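Local coordinates for protein aftrax (Archaeoglobus fulgidus, PDB 3ZC0) that belongs to the Translin family and, as the archaeal C3PO, binds and cleaves duplex RNA and binds magnesium, at residues Ala80-Val85 with Phe111-Ala116. The protein carries 1 engineered substitution. Residues are numbered along the deposited sequence; the frame is centred on the assembly and turned at random.
Sequences AMQELV and FLNGFA
Gln82 and Val85 of helix 73-94 meet helix 108-132 at Gly114, with Asn113, Phe111 and Phe115 around it. The two short segments cross at -49°, with their axes 7.4 Å apart at the closest point. Gly114 is where the backbones come nearest, its CA lying 4.5 Å from the CA of Gln82. Gly114 has no side chain to place between the helices, consistent with the close approach here. The carbonyl O of Gln82 sits 3.4 Å from the CA of Gly114. The CB of Val85 rests on the CA of Gly114. Its CG1, anti to the backbone N (chi1 178°), meets the carbonyl O of Phe111 and lies 3.6 Å from CD1 of Phe115. CG2 approaches the CA of Phe111. The Phe111 ring takes CE1 of Phe115 against one face, offset toward the rim. This is helix-on-helix packing near the centre of the all-helical Translin fold, with the bound RNA close by on the Glu83 side. It lies close to the magnesium site, to which Glu86, the residue after Val85, and Glu121 belong, one from each helix. Beside Gly114, the Gln82 chain is extended beyond CG. Its CG lies 3.7 Å from the CB of Asn113, and CD and NE2 also reach that CB. The side-chain amide planes of Gln82 and Asn113 are turned 61° apart. Replacing Gln82 by an alanine would probably leave the CB of Asn113 without this flank and open a gap between the helices. Lys169 of helix 166-187 touches both Gln82 and Asn113. The end of Leu84 leads away from helix 108-132 and packs on Leu53 and Ile57 of helix 46-64. Phe111, on helix 108-132, also touches Cys9 of a second subunit.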
ATOM      1  N   ALA E  80      22.931  -7.539  -1.044  1.00 45.39           N
ATOM      2  CA  ALA E  80      23.993  -8.382  -0.506  1.00 44.79           C
ATOM      3  C   ALA E  80      25.270  -7.588  -0.170  1.00 42.03           C
ATOM      4  O   ALA E  80      25.942  -7.877   0.832  1.00 37.35           O
ATOM      5  CB  ALA E  80      24.294  -9.558  -1.459  1.00 44.48           C
ATOM      6  N   MET E  81      25.622  -6.593  -0.987  1.00 43.61           N
ATOM      7  CA  MET E  81      26.814  -5.806  -0.647  1.00 43.76           C
ATOM      8  C   MET E  81      26.604  -4.985   0.629  1.00 40.70           C
ATOM      9  O   MET E  81      27.503  -4.877   1.463  1.00 39.33           O
ATOM     10  CB  MET E  81      27.343  -4.989  -1.832  1.00 35.98           C
ATOM     11  CG  MET E  81      28.078  -5.879  -2.820  1.00 26.83           C
ATOM     12  SD  MET E  81      28.806  -5.122  -4.274  1.00 92.09           S
ATOM     13  CE  MET E  81      27.726  -3.739  -4.572  1.00 64.55           C
ATOM     14  N   GLN E  82      25.390  -4.475   0.802  1.00 45.58           N
ATOM     15  CA  GLN E  82      24.992  -3.878   2.069  1.00 42.78           C
ATOM     16  C   GLN E  82      25.143  -4.836   3.282  1.00 45.79           C
ATOM     17  O   GLN E  82      25.679  -4.435   4.329  1.00 38.11           O
ATOM     18  CB  GLN E  82      23.564  -3.363   1.960  1.00 36.12           C
ATOM     19  CG  GLN E  82      23.050  -2.707   3.210  1.00 61.35           C
ATOM     20  CD  GLN E  82      21.607  -2.283   3.068  1.00 75.14           C
ATOM     21  OE1 GLN E  82      20.822  -2.379   4.019  1.00 87.28           O
ATOM     22  NE2 GLN E  82      21.245  -1.810   1.874  1.00 33.11           N
ATOM     23  N   GLU E  83      24.677  -6.086   3.154  1.00 38.21           N
ATOM     24  CA  GLU E  83      24.833  -7.065   4.256  1.00 51.41           C
ATOM     25  C   GLU E  83      26.299  -7.425   4.548  1.00 52.77           C
ATOM     26  O   GLU E  83      26.680  -7.700   5.697  1.00 36.97           O
ATOM     27  CB  GLU E  83      24.048  -8.356   3.993  1.00 46.04           C
ATOM     28  CG  GLU E  83      22.552  -8.171   3.815  1.00 71.24           C
ATOM     29  CD  GLU E  83      21.761  -8.346   5.108  1.00104.26           C
ATOM     30  OE1 GLU E  83      22.342  -8.225   6.219  1.00 65.57           O
ATOM     31  OE2 GLU E  83      20.541  -8.610   5.001  1.00105.73           O
ATOM     32  N   LEU E  84      27.114  -7.436   3.499  1.00 48.35           N
ATOM     33  CA  LEU E  84      28.527  -7.727   3.661  1.00 36.73           C
ATOM     34  C   LEU E  84      29.204  -6.588   4.409  1.00 42.16           C
ATOM     35  O   LEU E  84      29.959  -6.823   5.365  1.00 45.27           O
ATOM     36  CB  LEU E  84      29.177  -7.922   2.305  1.00 45.99           C
ATOM     37  CG  LEU E  84      30.608  -8.429   2.316  1.00 40.04           C
ATOM     38  CD1 LEU E  84      30.819  -9.452   3.433  1.00 36.46           C
ATOM     39  CD2 LEU E  84      30.863  -9.051   0.963  1.00 37.56           C
ATOM     40  N   VAL E  85      28.932  -5.356   3.986  1.00 27.47           N
ATOM     41  CA  VAL E  85      29.433  -4.208   4.732  1.00 28.35           C
ATOM     42  C   VAL E  85      28.968  -4.267   6.190  1.00 46.67           C
ATOM     43  O   VAL E  85      29.784  -4.097   7.094  1.00 45.33           O
ATOM     44  CB  VAL E  85      29.058  -2.853   4.100  1.00 36.33           C
ATOM     45  CG1 VAL E  85      29.579  -1.720   4.956  1.00 40.70           C
ATOM     46  CG2 VAL E  85      29.620  -2.736   2.696  1.00 36.57           C
ATOM     47  N   PHE E 111      27.785   0.832   1.194  1.00 50.91           N
ATOM     48  CA  PHE E 111      28.768   1.065   2.235  1.00 42.10           C
ATOM     49  C   PHE E 111      28.043   1.797   3.341  1.00 47.49           C
ATOM     50  O   PHE E 111      27.951   1.314   4.480  1.00 49.90           O
ATOM     51  CB  PHE E 111      29.863   1.955   1.643  1.00 57.86           C
ATOM     52  CG  PHE E 111      31.041   2.177   2.543  1.00 57.87           C
ATOM     53  CD1 PHE E 111      32.007   1.194   2.687  1.00 56.75           C
ATOM     54  CD2 PHE E 111      31.205   3.385   3.208  1.00 49.61           C
ATOM     55  CE1 PHE E 111      33.100   1.388   3.497  1.00 51.97           C
ATOM     56  CE2 PHE E 111      32.290   3.589   4.029  1.00 59.43           C
ATOM     57  CZ  PHE E 111      33.241   2.585   4.176  1.00 70.00           C
ATOM     58  N   LEU E 112      27.502   2.960   2.977  1.00 48.00           N
ATOM     59  CA  LEU E 112      26.781   3.825   3.916  1.00 62.06           C
ATOM     60  C   LEU E 112      25.636   3.091   4.640  1.00 55.69           C
ATOM     61  O   LEU E 112      25.519   3.147   5.884  1.00 51.93           O
ATOM     62  CB  LEU E 112      26.254   5.068   3.186  1.00 50.40           C
ATOM     63  CG  LEU E 112      27.159   6.301   3.101  1.00 44.12           C
ATOM     64  CD1 LEU E 112      28.629   5.929   3.047  1.00 52.36           C
ATOM     65  CD2 LEU E 112      26.776   7.130   1.895  1.00 37.16           C
ATOM     66  N   ASN E 113      24.812   2.398   3.851  1.00 51.80           N
ATOM     67  CA  ASN E 113      23.699   1.606   4.365  1.00 39.99           C
ATOM     68  C   ASN E 113      24.175   0.467   5.260  1.00 52.30           C
ATOM     69  O   ASN E 113      23.553   0.175   6.276  1.00 47.26           O
ATOM     70  CB  ASN E 113      22.867   1.016   3.223  1.00 51.56           C
ATOM     71  CG  ASN E 113      21.811   1.967   2.701  1.00 56.20           C
ATOM     72  OD1 ASN E 113      21.518   2.997   3.312  1.00 59.08           O
ATOM     73  ND2 ASN E 113      21.214   1.611   1.568  1.00 73.04           N
ATOM     74  N   GLY E 114      25.261  -0.193   4.864  1.00 50.59           N
ATOM     75  CA  GLY E 114      25.826  -1.263   5.665  1.00 37.65           C
ATOM     76  C   GLY E 114      26.227  -0.791   7.049  1.00 40.72           C
ATOM     77  O   GLY E 114      25.935  -1.462   8.048  1.00 50.25           O
ATOM     78  N   PHE E 115      26.890   0.362   7.124  1.00 41.63           N
ATOM     79  CA  PHE E 115      27.319   0.868   8.429  1.00 36.79           C
ATOM     80  C   PHE E 115      26.122   1.272   9.281  1.00 34.98           C
ATOM     81  O   PHE E 115      26.038   0.910  10.494  1.00 40.67           O
ATOM     82  CB  PHE E 115      28.307   2.026   8.277  1.00 41.00           C
ATOM     83  CG  PHE E 115      29.738   1.577   8.104  1.00 50.14           C
ATOM     84  CD1 PHE E 115      30.246   1.281   6.843  1.00 54.24           C
ATOM     85  CD2 PHE E 115      30.571   1.441   9.201  1.00 44.68           C
ATOM     86  CE1 PHE E 115      31.550   0.867   6.681  1.00 43.19           C
ATOM     87  CE2 PHE E 115      31.877   1.031   9.050  1.00 46.79           C
ATOM     88  CZ  PHE E 115      32.366   0.740   7.786  1.00 56.57           C
ATOM     89  N   ALA E 116      25.195   2.002   8.647  1.00 30.93           N
ATOM     90  CA  ALA E 116      23.954   2.381   9.338  1.00 42.94           C
ATOM     91  C   ALA E 116      23.257   1.143   9.921  1.00 42.88           C
ATOM     92  O   ALA E 116      22.869   1.127  11.091  1.00 35.77           O
ATOM     93  CB  ALA E 116      23.012   3.159   8.421  1.00 34.62           C
TER